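Local coordinates for protein beta-n-acetylhexosaminidase (Streptococcus pneumoniae, PDB 2YLA) that hydrolyses terminal beta-linked N-acetylhexosamine residues as a family 20 glycoside hydrolase, acting on N-glycans as a pneumococcal virulence factor, at residues P136-D141 / D182-D187; N274-W279 / Q308-K313; G18-T23 / I328-P333. The protein carries 1 engineered substitution. All coordinates share one frame; numbering follows the deposited sequence.

Interaction 1: residues P136-D141 / D182-D187. Engineered in segment 182-187: Gln183 (natural residue Glu). With MAN (alpha-D-mannopyranose), chain E; NAG (2-acetamido-2-deoxy-beta-D-glucopyranose), chain B.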
# COMPACT_ATOMS: atom_id res chain seq x y z
N PRO A 136 7.13 2.67 25.84
CA PRO A 136 7.00 3.42 24.59
C PRO A 136 5.54 3.65 24.21
O PRO A 136 5.27 4.42 23.29
CB PRO A 136 7.68 2.51 23.57
CG PRO A 136 7.49 1.14 24.09
CD PRO A 136 7.49 1.25 25.59
N GLN A 137 4.61 3.00 24.91
CA GLN A 137 3.19 3.03 24.58
C GLN A 137 2.49 4.32 25.01
O GLN A 137 2.81 4.89 26.05
CB GLN A 137 2.45 1.85 25.21
CG GLN A 137 2.98 0.49 24.79
CD GLN A 137 3.88 -0.15 25.83
OE1 GLN A 137 4.35 0.51 26.75
NE2 GLN A 137 4.11 -1.45 25.69
N ALA A 138 1.52 4.75 24.20
CA ALA A 138 0.64 5.85 24.56
C ALA A 138 -0.22 5.46 25.76
O ALA A 138 -0.46 4.27 26.01
CB ALA A 138 -0.23 6.24 23.38
N HIS A 139 -0.68 6.46 26.51
CA HIS A 139 -1.41 6.22 27.75
C HIS A 139 -2.62 7.15 27.89
O HIS A 139 -2.45 8.35 28.11
CB HIS A 139 -0.47 6.41 28.94
CG HIS A 139 -0.96 5.80 30.22
ND1 HIS A 139 -0.11 5.35 31.20
CD2 HIS A 139 -2.22 5.55 30.67
CE1 HIS A 139 -0.81 4.86 32.21
NE2 HIS A 139 -2.10 4.97 31.91
N PHE A 140 -3.82 6.60 27.78
CA PHE A 140 -5.04 7.40 27.95
C PHE A 140 -6.04 6.77 28.93
O PHE A 140 -5.80 6.83 30.14
CB PHE A 140 -5.65 7.74 26.59
CG PHE A 140 -4.77 8.63 25.74
CD1 PHE A 140 -4.60 9.97 26.07
CD2 PHE A 140 -4.10 8.12 24.64
CE1 PHE A 140 -3.78 10.79 25.31
CE2 PHE A 140 -3.28 8.94 23.86
CZ PHE A 140 -3.12 10.28 24.20
N ASP A 141 -7.13 6.20 28.43
CA ASP A 141 -8.07 5.47 29.29
C ASP A 141 -7.40 4.21 29.83
O ASP A 141 -7.75 3.71 30.90
CB ASP A 141 -9.36 5.11 28.55
CG ASP A 141 -10.18 6.34 28.15
OD1 ASP A 141 -9.92 7.46 28.66
OD2 ASP A 141 -11.11 6.18 27.33
N ASP A 182 -2.57 6.29 10.66
CA ASP A 182 -4.02 6.12 10.86
C ASP A 182 -4.38 5.68 12.29
O ASP A 182 -3.57 5.07 12.99
CB ASP A 182 -4.59 5.13 9.84
CG ASP A 182 -3.92 3.77 9.90
OD1 ASP A 182 -2.68 3.71 9.78
OD2 ASP A 182 -4.63 2.75 10.05
N GLN A 183 -5.61 6.02 12.69
CA GLN A 183 -6.21 5.56 13.96
C GLN A 183 -5.26 5.56 15.16
O GLN A 183 -4.84 4.50 15.63
CB GLN A 183 -6.87 4.19 13.76
CG GLN A 183 -7.70 4.09 12.48
CD GLN A 183 -8.41 2.77 12.33
OE1 GLN A 183 -7.80 1.70 12.41
NE2 GLN A 183 -9.72 2.83 12.09
N TYR A 184 -4.93 6.75 15.66
CA TYR A 184 -4.05 6.91 16.82
C TYR A 184 -4.71 6.39 18.09
O TYR A 184 -5.86 6.72 18.38
CB TYR A 184 -3.65 8.37 17.00
CG TYR A 184 -2.56 8.60 18.04
CD1 TYR A 184 -2.88 8.76 19.39
CD2 TYR A 184 -1.22 8.66 17.66
CE1 TYR A 184 -1.89 8.97 20.34
CE2 TYR A 184 -0.21 8.87 18.61
CZ TYR A 184 -0.56 9.02 19.95
OH TYR A 184 0.43 9.23 20.89
N ALA A 185 -3.98 5.57 18.84
CA ALA A 185 -4.41 5.04 20.14
C ALA A 185 -5.89 4.67 20.22
O ALA A 185 -6.56 4.95 21.21
CB ALA A 185 -4.04 6.02 21.26
N ASN A 186 -6.39 4.03 19.16
CA ASN A 186 -7.80 3.61 19.11
C ASN A 186 -8.20 2.62 20.20
O ASN A 186 -9.32 2.68 20.71
CB ASN A 186 -8.16 3.07 17.72
CG ASN A 186 -8.83 4.12 16.84
OD1 ASN A 186 -9.65 3.78 15.98
ND2 ASN A 186 -8.50 5.40 17.06
N ASP A 187 -7.28 1.73 20.56
CA ASP A 187 -7.53 0.76 21.63
C ASP A 187 -7.62 1.44 22.99
O ASP A 187 -8.37 0.99 23.87
CB ASP A 187 -6.46 -0.34 21.63
CG ASP A 187 -5.07 0.17 22.03
OD1 ASP A 187 -4.73 1.33 21.72
OD2 ASP A 187 -4.31 -0.62 22.64
C1 MAN E . -12.84 0.74 11.06
C2 MAN E . -11.74 -0.24 10.63
C3 MAN E . -11.56 -1.31 11.71
C4 MAN E . -11.32 -0.69 13.09
C5 MAN E . -12.38 0.37 13.40
C6 MAN E . -12.05 1.14 14.67
O2 MAN E . -10.51 0.46 10.47
O3 MAN E . -10.47 -2.15 11.39
O4 MAN E . -11.34 -1.71 14.07
O5 MAN E . -12.51 1.29 12.33
O6 MAN E . -13.09 0.98 15.60
C1 NAG B . -9.89 0.41 9.16
C2 NAG B . -8.35 0.41 9.35
C3 NAG B . -7.63 -0.89 8.96
C4 NAG B . -8.59 -2.05 8.85
C5 NAG B . -9.67 -1.69 7.84
C6 NAG B . -10.62 -2.85 7.58
C7 NAG B . -7.60 1.86 7.43
C8 NAG B . -6.83 3.11 7.12
N2 NAG B . -7.69 1.56 8.73
O3 NAG B . -6.63 -1.18 9.92
O4 NAG B . -7.89 -3.21 8.47
O5 NAG B . -10.44 -0.57 8.27
O6 NAG B . -11.46 -3.06 8.70
O7 NAG B . -8.08 1.20 6.51
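Phe140 and Tyr184 meet rim to rim. CE2 of Phe140 lies 3.8 Å from CE1 of Tyr184, each atom near the plane of the other ring, and the two side chains run at about a right angle to one another. Tyr184 reaches across because its CG is anti to the backbone N (chi1 -171°), which carries the ring out to the other segment. Two alanines fill the rest of this apolar seam. The CB of Ala185 sits 4.0 Å from CD2 of Phe140, at the edge of the ring, and 4.4 Å from the CB of Ala138, whose methyl also lies 3.9 Å from Tyr184 OH. Such small methyls fit between the backbones and the rims of the two rings, and the seam buries only a modest area. Outside it, Tyr196 meets the Phe140 ring, while Trp194 and Leu197 of helix 193-199 touch Tyr184.

The segment 182-187 follows the fourth strand of the TIM barrel, 176-180. Asp182 and the natural Glu at 183 match the Asp-Glu pair of family 20, in which Asp typically assists the substrate acetamido group and Glu is the general acid. Here the second member is the engineered Gln183.

No hydrogen bond joins the two segments; the polar groups of 182-187 turn to the sugars and to nearby loops. The extended Gln183 gives NE2 to mannose O2, the glycosidic oxygen bridging to the N-acetylglucosamine of chain B, at 3.0 Å and to the mannose ring oxygen O5 at 3.2 Å, consistent with the place where the family's general acid would act. Asp182 OD2 lies 3.5 Å from N2 of that N-acetylglucosamine. Within the loop, Asn186 ND2 donates to Tyr184 O with an N-H...O angle of 149°, approaching from above the carbonyl plane.

Interaction 2: residues N274-W279 / Q308-K313. With NAG (2-acetamido-2-deoxy-beta-D-glucopyranose), chain C.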
# COMPACT_ATOMS: atom_id res chain seq x y z
N ASN A 274 -7.44 7.27 -4.21
CA ASN A 274 -8.79 6.86 -3.83
C ASN A 274 -8.81 5.46 -3.22
O ASN A 274 -8.82 4.45 -3.94
CB ASN A 274 -9.74 6.97 -5.02
CG ASN A 274 -11.21 6.87 -4.63
OD1 ASN A 274 -11.57 6.92 -3.45
ND2 ASN A 274 -12.08 6.73 -5.63
N THR A 275 -8.79 5.41 -1.90
CA THR A 275 -8.73 4.16 -1.15
C THR A 275 -10.08 3.93 -0.46
O THR A 275 -10.15 3.60 0.73
CB THR A 275 -7.56 4.19 -0.14
OG1 THR A 275 -6.36 4.58 -0.83
CG2 THR A 275 -7.33 2.83 0.51
N ASN A 276 -11.15 4.12 -1.24
CA ASN A 276 -12.52 4.04 -0.76
C ASN A 276 -12.79 2.79 0.06
O ASN A 276 -12.57 1.67 -0.41
CB ASN A 276 -13.48 4.11 -1.95
CG ASN A 276 -14.86 4.62 -1.57
OD1 ASN A 276 -15.50 4.10 -0.66
ND2 ASN A 276 -15.33 5.63 -2.29
N GLY A 277 -13.27 2.98 1.28
CA GLY A 277 -13.57 1.88 2.20
C GLY A 277 -14.62 0.91 1.70
O GLY A 277 -14.71 -0.22 2.20
N ASP A 278 -15.42 1.33 0.73
CA ASP A 278 -16.44 0.48 0.11
C ASP A 278 -15.86 -0.77 -0.54
O ASP A 278 -16.52 -1.81 -0.58
CB ASP A 278 -17.22 1.26 -0.96
CG ASP A 278 -18.13 2.33 -0.37
OD1 ASP A 278 -18.18 2.48 0.87
OD2 ASP A 278 -18.79 3.03 -1.17
N TRP A 279 -14.64 -0.65 -1.05
CA TRP A 279 -13.97 -1.74 -1.76
C TRP A 279 -13.18 -2.66 -0.81
O TRP A 279 -12.44 -3.54 -1.27
CB TRP A 279 -13.04 -1.17 -2.84
CG TRP A 279 -13.69 -0.22 -3.82
CD1 TRP A 279 -14.93 -0.34 -4.39
CD2 TRP A 279 -13.11 0.97 -4.37
NE1 TRP A 279 -15.17 0.71 -5.24
CE2 TRP A 279 -14.07 1.53 -5.25
CE3 TRP A 279 -11.89 1.63 -4.20
CZ2 TRP A 279 -13.83 2.71 -5.96
CZ3 TRP A 279 -11.65 2.81 -4.90
CH2 TRP A 279 -12.63 3.34 -5.77
N GLN A 308 -14.70 8.13 -7.20
CA GLN A 308 -15.49 8.58 -6.07
C GLN A 308 -14.81 8.34 -4.74
O GLN A 308 -14.54 7.20 -4.37
CB GLN A 308 -16.88 7.94 -6.06
CG GLN A 308 -17.89 8.73 -5.23
CD GLN A 308 -19.15 7.96 -4.95
OE1 GLN A 308 -20.14 8.09 -5.67
NE2 GLN A 308 -19.13 7.14 -3.91
N LEU A 309 -14.54 9.43 -4.02
CA LEU A 309 -13.93 9.36 -2.70
C LEU A 309 -15.01 9.19 -1.64
O LEU A 309 -16.12 9.70 -1.79
CB LEU A 309 -13.11 10.62 -2.43
CG LEU A 309 -11.88 10.81 -3.32
CD1 LEU A 309 -11.68 12.26 -3.66
CD2 LEU A 309 -10.63 10.23 -2.67
N ALA A 310 -14.68 8.45 -0.58
CA ALA A 310 -15.63 8.17 0.50
C ALA A 310 -16.25 9.45 1.06
O ALA A 310 -15.56 10.46 1.21
CB ALA A 310 -14.96 7.38 1.61
N SER A 311 -17.55 9.38 1.34
CA SER A 311 -18.36 10.49 1.88
C SER A 311 -18.79 11.53 0.85
O SER A 311 -19.41 12.54 1.19
CB SER A 311 -17.67 11.16 3.09
OG SER A 311 -16.59 11.99 2.69
N THR A 312 -18.47 11.29 -0.42
CA THR A 312 -18.87 12.20 -1.50
C THR A 312 -19.57 11.45 -2.64
O THR A 312 -19.49 10.22 -2.73
CB THR A 312 -17.67 13.00 -2.07
OG1 THR A 312 -16.74 12.11 -2.68
CG2 THR A 312 -16.97 13.80 -0.98
N LYS A 313 -20.25 12.21 -3.49
CA LYS A 313 -21.02 11.66 -4.60
C LYS A 313 -20.40 12.08 -5.93
O LYS A 313 -20.13 13.27 -6.16
CB LYS A 313 -22.46 12.15 -4.50
CG LYS A 313 -23.44 11.47 -5.44
CD LYS A 313 -24.77 12.21 -5.47
CE LYS A 313 -25.76 11.57 -6.44
NZ LYS A 313 -26.11 10.18 -6.05
C1 NAG C . -15.86 1.07 7.76
C2 NAG C . -15.84 2.00 6.55
C3 NAG C . -16.38 1.23 5.33
C4 NAG C . -15.65 -0.11 5.16
C5 NAG C . -15.48 -0.87 6.48
C6 NAG C . -14.51 -2.04 6.32
C7 NAG C . -17.73 3.77 6.67
C8 NAG C . -18.83 2.92 6.09
N2 NAG C . -16.48 3.30 6.83
O3 NAG C . -16.25 2.01 4.16
O4 NAG C . -16.38 -0.90 4.25
O5 NAG C . -14.99 -0.02 7.50
O6 NAG C . -14.08 -2.47 7.59
O7 NAG C . -18.02 4.92 6.99
O HOH W 1 -11.86 7.63 -0.54
O HOH W 2 -18.17 5.92 -1.60
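An Asx turn leading into a short 3-10 segment shapes the loop after barrel strand 272-274, and the same asparagine, Asn276, grips Gln308 across the contact. Its OD1 accepts from Asp278 N at 3.1 Å, while its ND2 donates to Gln308 O at 2.7 Å. That second bond lies in the amide plane of Asn276 but comes in from above the carbonyl plane of Gln308, 40° out of it. A carboxamide suits the place because one flat group supplies both the acceptor for the turn and the donor for the neighbouring loop. With CG anti to the backbone N (chi1 -156°), the amide is carried toward Gln308 as its CB rests over one face of the Trp279 ring.

Asn274 ND2 is held mainly by Phe306 O and adds a weak bond of 2.8 Å to Gln308 O, which Asn276 holds more firmly. Waters extend the seam: one links Asn274 OD1 to Ala310 N, and another joins Asn276 ND2 and Asp278 OD2, with a weak bond from Gln308 NE2. Leu309 CD2 lies against the Asn274 amide, 3.5 Å from OD1. On the sugar side, Gly277 O accepts from O4 of the N-acetylglucosamine of chain C at 2.7 Å; glycine, lacking a side chain, lets the sugar come close to the backbone.

The backbone of Asn274 bonds to strand 321-329, Trp279 touches Leu326 of that strand and meets Phe349 of helix 339-351, and Thr312 packs on helix 262-267.

Interaction 3: residues G18-T23 / I328-P333. With NAG (2-acetamido-2-deoxy-beta-D-glucopyranose), chain B; MAN (alpha-D-mannopyranose), chain E.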
# COMPACT_ATOMS: atom_id res chain seq x y z
N GLY A 18 1.24 -6.92 7.02
CA GLY A 18 1.83 -6.54 8.30
C GLY A 18 1.20 -7.34 9.42
O GLY A 18 1.89 -7.84 10.30
N ARG A 19 -0.13 -7.47 9.38
CA ARG A 19 -0.86 -8.25 10.37
C ARG A 19 -0.68 -9.74 10.15
O ARG A 19 -0.55 -10.50 11.12
CB ARG A 19 -2.36 -7.90 10.33
CG ARG A 19 -2.72 -6.52 10.84
CD ARG A 19 -4.23 -6.40 10.92
NE ARG A 19 -4.71 -5.21 11.61
CZ ARG A 19 -5.24 -4.15 11.00
NH1 ARG A 19 -5.35 -4.13 9.68
NH2 ARG A 19 -5.66 -3.12 11.72
N LYS A 20 -0.67 -10.16 8.89
CA LYS A 20 -0.63 -11.57 8.51
C LYS A 20 0.50 -11.85 7.52
O LYS A 20 0.70 -11.10 6.57
CB LYS A 20 -1.98 -11.97 7.90
CG LYS A 20 -2.16 -13.45 7.61
CD LYS A 20 -3.50 -13.70 6.94
CE LYS A 20 -3.62 -15.13 6.43
NZ LYS A 20 -3.84 -16.12 7.52
N TYR A 21 1.22 -12.95 7.75
CA TYR A 21 2.34 -13.33 6.89
C TYR A 21 1.87 -13.80 5.52
O TYR A 21 0.94 -14.59 5.40
CB TYR A 21 3.20 -14.41 7.56
CG TYR A 21 4.38 -14.87 6.72
CD1 TYR A 21 5.58 -14.16 6.73
CD2 TYR A 21 4.30 -16.00 5.92
CE1 TYR A 21 6.67 -14.57 5.97
CE2 TYR A 21 5.38 -16.42 5.15
CZ TYR A 21 6.56 -15.70 5.18
OH TYR A 21 7.63 -16.11 4.42
N PHE A 22 2.53 -13.30 4.48
CA PHE A 22 2.34 -13.77 3.12
C PHE A 22 3.68 -14.27 2.59
O PHE A 22 4.71 -13.61 2.77
CB PHE A 22 1.81 -12.66 2.22
CG PHE A 22 0.33 -12.42 2.35
CD1 PHE A 22 -0.17 -11.63 3.37
CD2 PHE A 22 -0.55 -12.97 1.43
CE1 PHE A 22 -1.54 -11.40 3.49
CE2 PHE A 22 -1.92 -12.75 1.54
CZ PHE A 22 -2.42 -11.96 2.57
N THR A 23 3.67 -15.44 1.96
CA THR A 23 4.89 -16.01 1.39
C THR A 23 5.32 -15.19 0.18
O THR A 23 4.49 -14.55 -0.47
CB THR A 23 4.71 -17.48 0.95
OG1 THR A 23 3.74 -17.55 -0.10
CG2 THR A 23 4.26 -18.35 2.12
N ILE A 328 -7.22 -5.08 0.77
CA ILE A 328 -7.47 -6.36 1.44
C ILE A 328 -6.82 -6.35 2.83
O ILE A 328 -5.63 -6.08 2.95
CB ILE A 328 -6.91 -7.55 0.61
CG1 ILE A 328 -7.41 -7.51 -0.84
CG2 ILE A 328 -7.23 -8.89 1.29
CD1 ILE A 328 -8.91 -7.81 -1.04
N TRP A 329 -7.61 -6.65 3.86
CA TRP A 329 -7.16 -6.53 5.24
C TRP A 329 -7.22 -7.84 6.03
O TRP A 329 -8.05 -8.70 5.75
CB TRP A 329 -7.98 -5.46 5.97
CG TRP A 329 -7.94 -4.14 5.30
CD1 TRP A 329 -8.87 -3.64 4.43
CD2 TRP A 329 -6.93 -3.13 5.42
NE1 TRP A 329 -8.50 -2.39 4.01
CE2 TRP A 329 -7.32 -2.05 4.60
CE3 TRP A 329 -5.74 -3.03 6.15
CZ2 TRP A 329 -6.56 -0.89 4.48
CZ3 TRP A 329 -4.99 -1.87 6.04
CH2 TRP A 329 -5.40 -0.81 5.21
N ALA A 330 -6.35 -7.96 7.02
CA ALA A 330 -6.27 -9.16 7.85
C ALA A 330 -6.42 -8.85 9.34
O ALA A 330 -5.57 -9.21 10.15
CB ALA A 330 -4.96 -9.88 7.58
N ASP A 331 -7.53 -8.19 9.68
CA ASP A 331 -7.82 -7.76 11.06
C ASP A 331 -7.78 -8.91 12.08
O ASP A 331 -7.21 -8.76 13.16
CB ASP A 331 -9.16 -7.02 11.14
CG ASP A 331 -9.14 -5.70 10.38
OD1 ASP A 331 -8.57 -5.65 9.27
OD2 ASP A 331 -9.69 -4.71 10.90
N ARG A 332 -8.39 -10.04 11.72
CA ARG A 332 -8.11 -11.30 12.39
C ARG A 332 -7.14 -12.07 11.49
O ARG A 332 -7.56 -12.65 10.49
CB ARG A 332 -9.38 -12.12 12.62
CG ARG A 332 -10.35 -11.55 13.66
CD ARG A 332 -11.52 -10.84 12.99
NE ARG A 332 -12.05 -11.63 11.88
CZ ARG A 332 -12.78 -11.13 10.89
NH1 ARG A 332 -13.06 -9.83 10.86
NH2 ARG A 332 -13.21 -11.92 9.92
N PRO A 333 -5.84 -12.07 11.84
CA PRO A 333 -4.85 -12.66 10.94
C PRO A 333 -4.87 -14.20 10.90
O PRO A 333 -4.23 -14.80 10.03
CB PRO A 333 -3.51 -12.14 11.48
CG PRO A 333 -3.86 -11.12 12.53
CD PRO A 333 -5.21 -11.48 13.03
C1 NAG B . -9.89 0.41 9.16
C2 NAG B . -8.35 0.41 9.35
C3 NAG B . -7.63 -0.89 8.96
C4 NAG B . -8.59 -2.05 8.85
C5 NAG B . -9.67 -1.69 7.84
C6 NAG B . -10.62 -2.85 7.58
C7 NAG B . -7.60 1.86 7.43
C8 NAG B . -6.83 3.11 7.12
N2 NAG B . -7.69 1.56 8.73
O3 NAG B . -6.63 -1.18 9.92
O4 NAG B . -7.89 -3.21 8.47
O5 NAG B . -10.44 -0.57 8.27
O6 NAG B . -11.46 -3.06 8.70
O7 NAG B . -8.08 1.20 6.51
C1 MAN E . -12.84 0.74 11.06
C2 MAN E . -11.74 -0.24 10.63
C3 MAN E . -11.56 -1.31 11.71
C4 MAN E . -11.32 -0.69 13.09
C5 MAN E . -12.38 0.37 13.40
C6 MAN E . -12.05 1.14 14.67
O2 MAN E . -10.51 0.46 10.47
O3 MAN E . -10.47 -2.15 11.39
O4 MAN E . -11.34 -1.71 14.07
O5 MAN E . -12.51 1.29 12.33
O6 MAN E . -13.09 0.98 15.60
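Arg19 runs past Ala330 and Asp331 to the bound glycan, and each part of its length has its own neighbour. CB lies 3.5 Å from Ala330 O and near the CG of Pro333. Arg19 leaves the backbone with CG beside the N (chi1 -70°); CG skirts the same carbonyl, and the extended chain brings CD to 3.2 Å from Ala330 O. NE turns to Asp49, with which it forms a salt bridge. At the tip, NH2 donates to O3 of the N-acetylglucosamine of chain B at 2.8 Å, fairly straight at 161°. O3 lies at the guanidinium edge, where NH1 (3.2 Å from it) can donate as well; NH1 also pairs with Asp16.

Asp331 comes over one face of the guanidinium. Its OD1 is 3.6 Å from Arg19 NH1, a bridge of charge alone, since no N-H points at it. The carboxylate accepts hydrogen bonds from the sugar hydroxyls: N-acetylglucosamine O4 donates to OD1 at 2.7 Å, and mannose O3 donates to OD2 at 2.7 Å. Trp329 lays one ring face under C5 and C6 of the N-acetylglucosamine, the CH-pi arrangement common in sugar-binding sites. A long, multiply donating arginine and an acidic acceptor thus suit hydroxyl recognition.

Lys20 packs its CB on Ala330 CB, and its bent end (chi4 74°) brings NZ to Pro333 O at 2.9 Å and to Ala335 O. The contact joins the loop between strand 10-16 and helix 24-37 to the end of strand 321-329, with helix 69-84 against Pro333 and strand 281-282 against Trp329.

All three contacts lie at or beyond strand ends of one TIM barrel, segment 136-141 being in the excursion between strands 110-117 and 176-180. Along the chain, interaction 3 joins the first and last segments, 18-23 and 328-333, while interactions 1 and 2 follow one another in between. Strand 321-329 carries a segment of interaction 3 and pairs with both 10-16 and 272-274, where interaction 2 begins, so closing the barrel. Centres are 21 to 26 Å apart. The nearest atoms of interactions 1 and 3 are about 5 Å apart, and both touch the mannose and the N-acetylglucosamine of chain B, while interaction 2 meets that of chain C. Distant loops thus converge on the bound sugars.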